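Local atomic coordinates of mitochondrial RNA-binding protein 1 (Trypanosoma brucei, PDB entry 2GIA), a protein that binds guide RNA in complex with mitochondrial RNA-binding protein 2 and is thought to act as an RNA matchmaker in mitochondrial RNA editing. Residues 16-21 / 46-51; 25-30 / 57-62; 71-76 / 86-91; 97-100 / 105-108. All blocks are in the same frame, centred on the assembly; numbering follows the deposited sequence.

Contact 1. Residues 16-21 / 46-51; sequences HDVRDD and GPRKVD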
loop_
_atom_site.group_PDB
_atom_site.type_symbol
_atom_site.label_atom_id
_atom_site.label_comp_id
_atom_site.label_asym_id
_atom_site.label_seq_id
_atom_site.Cartn_x
_atom_site.Cartn_y
_atom_site.Cartn_z
ATOM N N HIS B 16 -13.405 12.778 18.144
ATOM C CA HIS B 16 -14.045 13.770 19.005
ATOM C C HIS B 16 -15.174 13.036 19.698
ATOM O O HIS B 16 -16.192 12.703 19.101
ATOM C CB HIS B 16 -14.569 14.949 18.170
ATOM C CG HIS B 16 -13.478 15.766 17.537
ATOM N ND1 HIS B 16 -13.246 17.082 17.865
ATOM C CD2 HIS B 16 -12.541 15.445 16.608
ATOM C CE1 HIS B 16 -12.222 17.542 17.166
ATOM N NE2 HIS B 16 -11.775 16.567 16.395
ATOM N N ASP B 17 -14.969 12.755 20.963
ATOM C CA ASP B 17 -15.959 12.046 21.747
ATOM C C ASP B 17 -16.558 13.009 22.788
ATOM O O ASP B 17 -16.205 12.990 23.958
ATOM C CB ASP B 17 -15.278 10.859 22.422
ATOM C CG ASP B 17 -16.252 9.970 23.165
ATOM O OD1 ASP B 17 -15.781 9.148 23.990
ATOM O OD2 ASP B 17 -17.470 10.097 22.930
ATOM N N VAL B 18 -17.465 13.851 22.341
ATOM C CA VAL B 18 -18.091 14.829 23.239
ATOM C C VAL B 18 -19.259 14.156 23.981
ATOM O O VAL B 18 -20.105 13.537 23.334
ATOM C CB VAL B 18 -18.637 16.008 22.417
ATOM C CG1 VAL B 18 -19.370 16.988 23.336
ATOM C CG2 VAL B 18 -17.514 16.691 21.673
ATOM N N ARG B 19 -19.305 14.312 25.314
ATOM C CA ARG B 19 -20.328 13.704 26.188
ATOM C C ARG B 19 -21.159 14.718 26.950
ATOM O O ARG B 19 -20.737 15.862 27.139
ATOM C CB ARG B 19 -19.687 12.802 27.249
ATOM C CG ARG B 19 -18.726 11.741 26.725
ATOM C CD ARG B 19 -19.483 10.750 25.841
ATOM N NE ARG B 19 -18.666 9.594 25.556
ATOM C CZ ARG B 19 -18.379 8.653 26.440
ATOM N NH1 ARG B 19 -18.858 8.717 27.677
ATOM N NH2 ARG B 19 -17.569 7.672 26.096
ATOM N N ASP B 20 -22.341 14.285 27.395
ATOM C CA ASP B 20 -23.212 15.152 28.194
ATOM C C ASP B 20 -22.488 15.371 29.519
ATOM O O ASP B 20 -22.579 16.433 30.118
ATOM C CB ASP B 20 -24.576 14.496 28.415
ATOM C CG ASP B 20 -25.334 14.291 27.113
ATOM O OD1 ASP B 20 -25.367 15.239 26.289
ATOM O OD2 ASP B 20 -25.899 13.192 26.916
ATOM N N ASP B 21 -21.757 14.355 29.973
ATOM C CA ASP B 21 -20.971 14.514 31.187
ATOM C C ASP B 21 -19.519 14.787 30.773
ATOM O O ASP B 21 -18.765 13.848 30.502
ATOM C CB ASP B 21 -20.995 13.253 32.048
ATOM C CG ASP B 21 -20.519 13.519 33.470
ATOM O OD1 ASP B 21 -19.481 14.199 33.636
ATOM O OD2 ASP B 21 -21.190 13.058 34.424
ATOM N N GLY B 46 -15.974 21.486 29.925
ATOM C CA GLY B 46 -17.358 21.900 30.030
ATOM C C GLY B 46 -18.354 21.144 29.174
ATOM O O GLY B 46 -17.996 20.254 28.389
ATOM N N PRO B 47 -19.639 21.491 29.317
ATOM C CA PRO B 47 -20.745 20.878 28.581
ATOM C C PRO B 47 -20.525 20.985 27.089
ATOM O O PRO B 47 -19.769 21.830 26.641
ATOM C CB PRO B 47 -21.962 21.724 29.007
ATOM C CG PRO B 47 -21.627 22.154 30.388
ATOM C CD PRO B 47 -20.132 22.478 30.307
ATOM N N ARG B 48 -21.195 20.113 26.339
ATOM C CA ARG B 48 -21.197 20.116 24.878
ATOM C C ARG B 48 -21.568 21.536 24.423
ATOM O O ARG B 48 -22.538 22.130 24.926
ATOM C CB ARG B 48 -22.267 19.148 24.398
ATOM C CG ARG B 48 -22.412 19.024 22.906
ATOM C CD ARG B 48 -23.683 18.195 22.611
ATOM N NE ARG B 48 -23.618 16.894 23.286
ATOM C CZ ARG B 48 -23.047 15.805 22.767
ATOM N NH1 ARG B 48 -22.498 15.853 21.555
ATOM N NH2 ARG B 48 -22.997 14.674 23.474
ATOM N N LYS B 49 -20.828 22.076 23.460
ATOM C CA LYS B 49 -21.100 23.429 23.000
ATOM C C LYS B 49 -22.360 23.473 22.170
ATOM O O LYS B 49 -22.534 22.641 21.295
ATOM C CB LYS B 49 -19.951 23.967 22.145
ATOM C CG LYS B 49 -18.827 24.576 22.947
ATOM C CD LYS B 49 -18.255 25.775 22.218
ATOM C CE LYS B 49 -17.228 25.322 21.242
ATOM N NZ LYS B 49 -16.643 26.437 20.463
ATOM N N VAL B 50 -23.223 24.453 22.439
ATOM C CA VAL B 50 -24.454 24.581 21.673
ATOM C C VAL B 50 -24.546 25.901 20.926
ATOM O O VAL B 50 -25.268 26.002 19.937
ATOM C CB VAL B 50 -25.705 24.426 22.565
ATOM C CG1 VAL B 50 -25.705 23.045 23.214
ATOM C CG2 VAL B 50 -25.742 25.526 23.615
ATOM N N ASP B 51 -23.804 26.909 21.373
ATOM C CA ASP B 51 -23.833 28.214 20.710
ATOM C C ASP B 51 -22.633 28.433 19.784
ATOM O O ASP B 51 -21.494 28.559 20.245
ATOM C CB ASP B 51 -23.885 29.317 21.765
ATOM C CG ASP B 51 -23.842 30.707 21.156
ATOM O OD1 ASP B 51 -23.895 31.690 21.927
ATOM O OD2 ASP B 51 -23.752 30.813 19.913
#
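The aliphatic stem of R48 lies against V18, and its guanidinium group runs on past that valine toward D20. In the apolar part, V18 CG1 rests 3.7 Å from R48 CG and then stands over one face of the guanidinium, nearer the rim than the centre. V18 CG1 lies anti to the backbone N (chi1 176°), which turns it to R48, whereas CG2 packs on F59. A beta-branched residue suits this place because its two methyls serve different neighbours.

The place itself is the end of an antiparallel sheet. Residues 16-17 finish strand 12-17, outermost in the sheet within this chain, and residues 18-21 start the turn into strand 26-33. The other segment, 46-51, belongs to the long loop between strands 36-43 and 65-68. Two loops therefore meet at the protein surface, and Q44 joins their backbones through hydrogen bonds to R19 N and G46 O.

Polar atoms add a looser tie. D20 OD1 and R48 NH2 form a long salt bridge of 3.7 Å; the oxygen sits at the edge of the guanidinium, but the two planar groups are turned 63° apart and do not pair flat. V18 O also lies 3.1 Å from R48 NH2. The long, flexible arginine can thus offer carbon to the valine and charge to the aspartate.

A firmer ion pair stays within 16-21. R19 NE donates to D17 OD2 at 2.9 Å with an angle of 157°, on the syn side but well out of the carboxylate plane. R19 NH2 adds a weak bond of 3.1 Å to D17 OD1. R19 NE is left 7.0 Å from R48 NH2.

Contact 2. Residues 25-30 / 57-62; sequences GTMTRV and PQFDAD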
loop_
_atom_site.group_PDB
_atom_site.type_symbol
_atom_site.label_atom_id
_atom_site.label_comp_id
_atom_site.label_asym_id
_atom_site.label_seq_id
_atom_site.Cartn_x
_atom_site.Cartn_y
_atom_site.Cartn_z
ATOM N N GLY B 25 -15.764 12.954 28.436
ATOM C CA GLY B 25 -15.396 13.311 27.071
ATOM C C GLY B 25 -13.908 13.518 26.810
ATOM O O GLY B 25 -13.140 13.907 27.699
ATOM N N THR B 26 -13.497 13.267 25.561
ATOM C CA THR B 26 -12.099 13.433 25.171
ATOM C C THR B 26 -12.009 13.690 23.685
ATOM O O THR B 26 -12.932 13.381 22.929
ATOM C CB THR B 26 -11.285 12.114 25.379
ATOM O OG1 THR B 26 -11.899 11.070 24.585
ATOM C CG2 THR B 26 -11.269 11.689 26.850
ATOM N N MET B 27 -10.892 14.279 23.280
ATOM C CA MET B 27 -10.596 14.438 21.863
ATOM C C MET B 27 -9.262 13.670 21.766
ATOM O O MET B 27 -8.294 14.011 22.442
ATOM C CB MET B 27 -10.409 15.907 21.445
ATOM C CG MET B 27 -10.245 16.059 19.888
ATOM S SD MET B 27 -8.550 15.604 19.339
ATOM C CE MET B 27 -7.664 17.140 19.747
ATOM N N THR B 28 -9.192 12.622 20.935
ATOM C CA THR B 28 -7.930 11.859 20.862
ATOM C C THR B 28 -7.325 12.096 19.483
ATOM O O THR B 28 -8.037 12.041 18.487
ATOM C CB THR B 28 -8.207 10.303 21.004
ATOM O OG1 THR B 28 -8.797 10.048 22.279
ATOM C CG2 THR B 28 -6.908 9.497 20.860
ATOM N N ARG B 29 -6.036 12.348 19.428
ATOM C CA ARG B 29 -5.374 12.624 18.135
ATOM C C ARG B 29 -4.214 11.670 17.922
ATOM O O ARG B 29 -3.432 11.453 18.844
ATOM C CB ARG B 29 -4.795 14.076 18.139
ATOM C CG ARG B 29 -4.073 14.455 16.812
ATOM C CD ARG B 29 -3.453 15.878 16.853
ATOM N NE ARG B 29 -4.545 16.844 16.860
ATOM C CZ ARG B 29 -4.571 17.948 17.599
ATOM N NH1 ARG B 29 -5.614 18.752 17.534
ATOM N NH2 ARG B 29 -3.552 18.250 18.388
ATOM N N VAL B 30 -4.116 11.102 16.710
ATOM C CA VAL B 30 -3.010 10.223 16.346
ATOM C C VAL B 30 -2.385 10.904 15.130
ATOM O O VAL B 30 -3.065 11.136 14.124
ATOM C CB VAL B 30 -3.515 8.780 15.962
ATOM C CG1 VAL B 30 -2.295 7.889 15.575
ATOM C CG2 VAL B 30 -4.246 8.157 17.176
ATOM N N PRO B 57 -12.854 26.780 23.697
ATOM C CA PRO B 57 -12.529 25.453 23.154
ATOM C C PRO B 57 -13.357 24.356 23.783
ATOM O O PRO B 57 -13.656 24.400 24.979
ATOM C CB PRO B 57 -11.039 25.301 23.449
ATOM C CG PRO B 57 -10.856 26.102 24.729
ATOM C CD PRO B 57 -11.729 27.339 24.463
ATOM N N GLN B 58 -13.749 23.378 22.967
ATOM C CA GLN B 58 -14.549 22.277 23.483
ATOM C C GLN B 58 -13.710 21.346 24.323
ATOM O O GLN B 58 -14.241 20.667 25.206
ATOM C CB GLN B 58 -15.200 21.502 22.334
ATOM C CG GLN B 58 -16.014 20.285 22.765
ATOM C CD GLN B 58 -17.253 20.640 23.574
ATOM O OE1 GLN B 58 -17.215 20.755 24.806
ATOM N NE2 GLN B 58 -18.345 20.821 22.885
ATOM N N PHE B 59 -12.395 21.337 24.082
ATOM C CA PHE B 59 -11.467 20.459 24.830
ATOM C C PHE B 59 -10.353 21.276 25.488
ATOM O O PHE B 59 -10.114 22.402 25.103
ATOM C CB PHE B 59 -10.866 19.393 23.879
ATOM C CG PHE B 59 -11.904 18.503 23.270
ATOM C CD1 PHE B 59 -12.414 17.425 23.981
ATOM C CD2 PHE B 59 -12.468 18.820 22.032
ATOM C CE1 PHE B 59 -13.509 16.672 23.458
ATOM C CE2 PHE B 59 -13.539 18.086 21.521
ATOM C CZ PHE B 59 -14.055 17.022 22.235
ATOM N N ASP B 60 -9.667 20.680 26.465
ATOM C CA ASP B 60 -8.656 21.395 27.234
ATOM C C ASP B 60 -7.209 21.082 26.889
ATOM O O ASP B 60 -6.624 20.160 27.472
ATOM C CB ASP B 60 -8.878 21.115 28.712
ATOM C CG ASP B 60 -8.107 22.073 29.619
ATOM O OD1 ASP B 60 -7.360 22.930 29.087
ATOM O OD2 ASP B 60 -8.259 21.947 30.859
ATOM N N ALA B 61 -6.633 21.859 25.976
ATOM C CA ALA B 61 -5.231 21.650 25.577
ATOM C C ALA B 61 -4.286 21.806 26.751
ATOM O O ALA B 61 -3.197 21.227 26.741
ATOM C CB ALA B 61 -4.836 22.620 24.476
ATOM N N ASP B 62 -4.679 22.555 27.790
ATOM C CA ASP B 62 -3.758 22.713 28.893
ATOM C C ASP B 62 -3.724 21.555 29.862
ATOM O O ASP B 62 -2.945 21.576 30.809
ATOM C CB ASP B 62 -4.027 24.018 29.633
ATOM C CG ASP B 62 -3.925 25.201 28.724
ATOM O OD1 ASP B 62 -2.873 25.371 28.069
ATOM O OD2 ASP B 62 -4.911 25.947 28.642
#
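M27 presses its CB onto the ring of F59, and this meeting is the tight part of the contact. The CB carbon stands 3.4 Å from the centroid of the F59 ring and 9° off the ring normal, a CH-pi contact over the middle of one face. Nearby, F59 CE1 approaches the peptide that leads into M27, lying 3.3 Å from T26 C. The ring thus touches backbone as well as side chain, which a broad, flat phenylalanine does well. M27 CG, anti to the backbone N (chi1 -174°), stays at the rim of the ring, 4.1 Å from F59 CD2, and the bend at chi2 then turns the sulfur away.

Before and after F59 the loop makes no contact with 25-30 and is the more open side, with P57, A61 and D62 exposed. There it is shaped from within: D60 OD1 accepts from D62 N at 3.0 Å, from above the carboxylate plane, in an Asx turn that opens the short 3-10 segment. Aspartate suits this position because its short carboxylate can reach the amide two residues on.

Within the fold, strand 26-33 runs between strands 12-17 and 36-43. F59 folds its loop back over the end of this sheet, touching V18 beyond the first neighbour and Y42 on the second, while T28 and V30 pack on strand 121-128 of the other sheet.

Contact 3. Residues 71-76 / 86-91; sequences HVDLAY and PRHRME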
loop_
_atom_site.group_PDB
_atom_site.type_symbol
_atom_site.label_atom_id
_atom_site.label_comp_id
_atom_site.label_asym_id
_atom_site.label_seq_id
_atom_site.Cartn_x
_atom_site.Cartn_y
_atom_site.Cartn_z
ATOM N N HIS B 71 10.383 4.784 15.947
ATOM C CA HIS B 71 10.100 4.163 14.669
ATOM C C HIS B 71 9.765 2.681 14.837
ATOM O O HIS B 71 8.844 2.161 14.204
ATOM C CB HIS B 71 11.306 4.278 13.728
ATOM C CG HIS B 71 10.975 3.996 12.286
ATOM N ND1 HIS B 71 11.951 3.775 11.335
ATOM C CD2 HIS B 71 9.786 3.943 11.627
ATOM C CE1 HIS B 71 11.381 3.598 10.154
ATOM N NE2 HIS B 71 10.069 3.692 10.299
ATOM N N VAL B 72 10.503 1.978 15.689
ATOM C CA VAL B 72 10.234 0.558 15.842
ATOM C C VAL B 72 8.887 0.252 16.508
ATOM O O VAL B 72 8.256 -0.781 16.232
ATOM C CB VAL B 72 11.446 -0.154 16.573
ATOM C CG1 VAL B 72 11.413 0.100 18.067
ATOM C CG2 VAL B 72 11.436 -1.634 16.235
ATOM N N ASP B 73 8.403 1.181 17.325
ATOM C CA ASP B 73 7.098 0.991 17.974
ATOM C C ASP B 73 6.031 1.060 16.902
ATOM O O ASP B 73 5.026 0.349 16.966
ATOM C CB ASP B 73 6.831 2.104 18.997
ATOM C CG ASP B 73 7.829 2.080 20.162
ATOM O OD1 ASP B 73 8.138 0.980 20.637
ATOM O OD2 ASP B 73 8.286 3.161 20.582
ATOM N N LEU B 74 6.221 1.941 15.925
ATOM C CA LEU B 74 5.213 2.017 14.837
ATOM C C LEU B 74 5.138 0.645 14.148
ATOM O O LEU B 74 4.054 0.095 13.876
ATOM C CB LEU B 74 5.596 3.124 13.849
ATOM C CG LEU B 74 4.813 3.154 12.528
ATOM C CD1 LEU B 74 3.265 3.378 12.748
ATOM C CD2 LEU B 74 5.379 4.325 11.686
ATOM N N ALA B 75 6.290 0.062 13.868
ATOM C CA ALA B 75 6.301 -1.255 13.240
ATOM C C ALA B 75 5.635 -2.305 14.153
ATOM O O ALA B 75 4.892 -3.172 13.676
ATOM C CB ALA B 75 7.779 -1.654 12.907
ATOM N N TYR B 76 5.898 -2.238 15.467
ATOM C CA TYR B 76 5.270 -3.179 16.391
ATOM C C TYR B 76 3.774 -3.009 16.402
ATOM O O TYR B 76 3.059 -4.000 16.463
ATOM C CB TYR B 76 5.810 -3.007 17.839
ATOM C CG TYR B 76 6.947 -3.969 18.135
ATOM C CD1 TYR B 76 6.705 -5.329 18.190
ATOM C CD2 TYR B 76 8.247 -3.519 18.298
ATOM C CE1 TYR B 76 7.732 -6.235 18.400
ATOM C CE2 TYR B 76 9.300 -4.432 18.504
ATOM C CZ TYR B 76 9.013 -5.785 18.554
ATOM O OH TYR B 76 10.005 -6.703 18.778
ATOM N N PRO B 86 0.809 -10.445 19.986
ATOM C CA PRO B 86 -0.451 -10.099 20.643
ATOM C C PRO B 86 -0.485 -8.800 21.425
ATOM O O PRO B 86 -1.560 -8.230 21.615
ATOM C CB PRO B 86 -0.721 -11.308 21.526
ATOM C CG PRO B 86 0.681 -11.694 21.966
ATOM C CD PRO B 86 1.482 -11.576 20.653
ATOM N N ARG B 87 0.680 -8.318 21.834
ATOM C CA ARG B 87 0.735 -7.117 22.633
ATOM C C ARG B 87 2.095 -6.493 22.485
ATOM O O ARG B 87 3.099 -7.191 22.359
ATOM C CB ARG B 87 0.528 -7.474 24.138
ATOM C CG ARG B 87 0.595 -6.282 25.186
ATOM C CD ARG B 87 0.499 -6.740 26.731
ATOM N NE ARG B 87 1.811 -6.987 27.394
ATOM C CZ ARG B 87 1.976 -7.506 28.618
ATOM N NH1 ARG B 87 0.919 -7.842 29.367
ATOM N NH2 ARG B 87 3.210 -7.724 29.097
ATOM N N HIS B 88 2.148 -5.173 22.508
ATOM C CA HIS B 88 3.458 -4.540 22.475
ATOM C C HIS B 88 3.517 -3.610 23.700
ATOM O O HIS B 88 2.634 -2.758 23.870
ATOM C CB HIS B 88 3.672 -3.729 21.193
ATOM C CG HIS B 88 4.958 -2.942 21.200
ATOM N ND1 HIS B 88 6.168 -3.526 21.505
ATOM C CD2 HIS B 88 5.224 -1.649 20.919
ATOM C CE1 HIS B 88 7.127 -2.625 21.413
ATOM N NE2 HIS B 88 6.587 -1.474 21.055
ATOM N N ARG B 89 4.531 -3.790 24.550
ATOM C CA ARG B 89 4.687 -2.942 25.724
ATOM C C ARG B 89 5.788 -1.916 25.460
ATOM O O ARG B 89 6.835 -2.244 24.967
ATOM C CB ARG B 89 5.040 -3.794 26.978
ATOM C CG ARG B 89 5.474 -2.907 28.166
ATOM C CD ARG B 89 5.282 -3.613 29.505
ATOM N NE ARG B 89 3.874 -3.929 29.733
ATOM C CZ ARG B 89 3.409 -4.531 30.825
ATOM N NH1 ARG B 89 4.245 -4.869 31.804
ATOM N NH2 ARG B 89 2.132 -4.869 30.914
ATOM N N MET B 90 5.535 -0.663 25.789
ATOM C CA MET B 90 6.516 0.385 25.575
ATOM C C MET B 90 6.770 1.065 26.901
ATOM O O MET B 90 5.835 1.533 27.547
ATOM C CB MET B 90 5.944 1.384 24.566
ATOM C CG MET B 90 5.787 0.756 23.166
ATOM S SD MET B 90 4.692 1.739 22.165
ATOM C CE MET B 90 3.093 1.231 22.741
ATOM N N GLU B 91 8.035 1.100 27.317
ATOM C CA GLU B 91 8.384 1.719 28.582
ATOM C C GLU B 91 9.468 2.754 28.353
ATOM O O GLU B 91 10.481 2.490 27.700
ATOM C CB GLU B 91 8.874 0.666 29.561
ATOM C CG GLU B 91 7.907 -0.450 29.742
ATOM C CD GLU B 91 8.390 -1.478 30.732
ATOM O OE1 GLU B 91 8.247 -1.229 31.949
ATOM O OE2 GLU B 91 8.920 -2.526 30.285
#
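The first turns of helix 71-81, residues 71-76, pack against strand 87-91, the outermost strand of the second antiparallel sheet within this chain. The two run nearly antiparallel, and the axis of 71-76 passes 9.6 Å from that of 87-91 at its closest. H88 is the centre of the contact. Its CG lies anti to the backbone N (chi1 174°), which carries the ring out from the strand to the helix. H88 NE2 donates to D73 OD1 over 2.9 Å, almost straight at 177°. The oxygen lies in the imidazole plane and is met on its anti side, with the donor somewhat out of the carboxylate plane. The same imidazole stacks on Y76 as an offset pair, centroids 4.2 Å apart and planes at 10°, and Y76 CB sits over its centre, 3.4 Å from the H88 centroid. M90, bent at chi3, lays its CG and SD along D73, CG 3.5 Å from D73 OD1; an unbranched thioether fits beside the hydrogen bond.

Y76 OH is hydrogen-bonded to D169 of the chain of mitochondrial RNA-binding protein 2. Bond and stack hold the buried H88 ring at edge and face, fixing its rotation. The carboxylate would probably polarise the imidazole and favour the proton on NE2, an effect that the salt bridge of D73 OD1 to R70 should temper.

Contact 4. Residues 97-100 / 105-108; sequences LDFE and GYHL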
loop_
_atom_site.group_PDB
_atom_site.type_symbol
_atom_site.label_atom_id
_atom_site.label_comp_id
_atom_site.label_asym_id
_atom_site.label_seq_id
_atom_site.Cartn_x
_atom_site.Cartn_y
_atom_site.Cartn_z
ATOM N N LEU B 97 3.237 1.924 28.369
ATOM C CA LEU B 97 2.000 1.696 27.640
ATOM C C LEU B 97 1.994 0.372 26.933
ATOM O O LEU B 97 3.006 -0.049 26.367
ATOM C CB LEU B 97 1.810 2.817 26.560
ATOM C CG LEU B 97 1.441 4.234 26.996
ATOM C CD1 LEU B 97 1.459 5.264 25.807
ATOM C CD2 LEU B 97 0.058 4.143 27.610
ATOM N N ASP B 98 0.837 -0.282 26.961
ATOM C CA ASP B 98 0.648 -1.530 26.225
ATOM C C ASP B 98 -0.324 -1.247 25.085
ATOM O O ASP B 98 -1.338 -0.533 25.276
ATOM C CB ASP B 98 -0.040 -2.617 27.089
ATOM C CG ASP B 98 0.936 -3.342 28.022
ATOM O OD1 ASP B 98 2.124 -2.992 28.014
ATOM O OD2 ASP B 98 0.499 -4.246 28.760
ATOM N N PHE B 99 -0.073 -1.863 23.936
ATOM C CA PHE B 99 -1.014 -1.744 22.826
ATOM C C PHE B 99 -1.409 -3.192 22.487
ATOM O O PHE B 99 -0.525 -4.041 22.223
ATOM C CB PHE B 99 -0.328 -1.114 21.582
ATOM C CG PHE B 99 -1.239 -0.998 20.387
ATOM C CD1 PHE B 99 -1.101 -1.857 19.298
ATOM C CD2 PHE B 99 -2.222 0.025 20.339
ATOM C CE1 PHE B 99 -1.928 -1.702 18.155
ATOM C CE2 PHE B 99 -3.063 0.199 19.208
ATOM C CZ PHE B 99 -2.920 -0.665 18.102
ATOM N N GLU B 100 -2.717 -3.485 22.455
ATOM C CA GLU B 100 -3.114 -4.853 22.113
ATOM C C GLU B 100 -4.398 -4.879 21.306
ATOM O O GLU B 100 -5.173 -3.908 21.310
ATOM C CB GLU B 100 -3.272 -5.707 23.374
ATOM C CG GLU B 100 -4.114 -5.079 24.449
ATOM C CD GLU B 100 -3.908 -5.815 25.793
ATOM O OE1 GLU B 100 -3.716 -5.149 26.800
ATOM O OE2 GLU B 100 -3.934 -7.061 25.832
ATOM N N GLY B 105 -11.656 -4.039 18.691
ATOM C CA GLY B 105 -10.726 -3.122 18.058
ATOM C C GLY B 105 -9.353 -3.149 18.682
ATOM O O GLY B 105 -8.714 -4.224 18.716
ATOM N N TYR B 106 -8.889 -1.997 19.176
ATOM C CA TYR B 106 -7.557 -1.919 19.789
ATOM C C TYR B 106 -7.628 -1.148 21.093
ATOM O O TYR B 106 -8.490 -0.281 21.258
ATOM C CB TYR B 106 -6.553 -1.248 18.823
ATOM C CG TYR B 106 -6.373 -2.073 17.556
ATOM C CD1 TYR B 106 -5.443 -3.128 17.505
ATOM C CD2 TYR B 106 -7.147 -1.827 16.444
ATOM C CE1 TYR B 106 -5.305 -3.929 16.347
ATOM C CE2 TYR B 106 -7.017 -2.633 15.262
ATOM C CZ TYR B 106 -6.100 -3.668 15.234
ATOM O OH TYR B 106 -5.956 -4.422 14.090
ATOM N N HIS B 107 -6.705 -1.452 22.005
ATOM C CA HIS B 107 -6.722 -0.813 23.320
ATOM C C HIS B 107 -5.295 -0.375 23.608
ATOM O O HIS B 107 -4.369 -1.189 23.556
ATOM C CB HIS B 107 -7.186 -1.868 24.344
ATOM C CG HIS B 107 -7.373 -1.348 25.738
ATOM N ND1 HIS B 107 -7.548 -2.185 26.820
ATOM C CD2 HIS B 107 -7.453 -0.084 26.215
ATOM C CE1 HIS B 107 -7.731 -1.453 27.916
ATOM N NE2 HIS B 107 -7.679 -0.177 27.573
ATOM N N LEU B 108 -5.114 0.911 23.912
ATOM C CA LEU B 108 -3.766 1.450 24.228
ATOM C C LEU B 108 -3.957 1.908 25.696
ATOM O O LEU B 108 -4.891 2.640 25.995
ATOM C CB LEU B 108 -3.435 2.657 23.326
ATOM C CG LEU B 108 -2.155 3.431 23.702
ATOM C CD1 LEU B 108 -0.908 2.557 23.471
ATOM C CD2 LEU B 108 -2.092 4.739 22.885
#
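The carbonyl oxygen E100 O accepts from H107 N at 3.0 Å and is also approached by Y106 CA at 3.5 Å in a CA-H...O contact. Its counterpart H107 O takes E100 N at 3.0 Å and meets F99 CA at a similar reach to that of Y106 CA. E100 and H107 thus form a hydrogen-bonded antiparallel pair, and F99 with L108 a non-hydrogen-bonded one, in the hairpin of strands 96-101 and 105-109. At its turn end G105 has a backbone conformation that residues with a side chain seldom adopt.

F99, Y106, L97 and L108 build an apolar face. F99 CG is anti to the backbone N (chi1 178°), which brings its ring across to Y106 and L108. The rings of F99 and Y106 are nearly parallel, at 3°, but slid apart with centroids 5.4 Å from each other; they barely overlap, and they meet where F99 CZ lies 3.6 Å from Y106 CD1. L108 CB comes to the edge of the F99 ring, 4.2 Å from F99 CD2, and L108 CD1 lies 4.1 Å from L97 CB. Large hydrophobic residues suit this face because helices 71-81 and 130-145 cover F99 and Y106; the hydroxyl of Y106 bonds to E136.

The face with D98, E100 and H107 is polar. Apolar on the helix side, the hairpin can bury one face, while on the other H107 bonds to S124 and D98 to R89. E100, whose OE1 is bonded to H109 NE2 and lies 4.8 Å from H107 ND1, might raise the pKa of these histidines.

The contacts form two groups, one on each of the chain's two antiparallel sheets. Contacts 1 and 2 have centres 11 Å apart and touch: D17 N lies 2.9 Å from T26 O, a probable hydrogen bond between neighbouring strands, and V18 CG2 meets F59 CZ at 3.5 Å. Contacts 3 and 4, centres 10 Å apart, share the other sheet, where R89 NE makes a salt bridge of 2.6 Å to D98 OD1 and M90 N lies 2.7 Å from L97 O. Between the groups, contacts 2 and 4 come within about 7 Å at their nearest atoms without touching. Contacts 3 and 4 also reach mitochondrial RNA-binding protein 2, placing that group at the subunit interface.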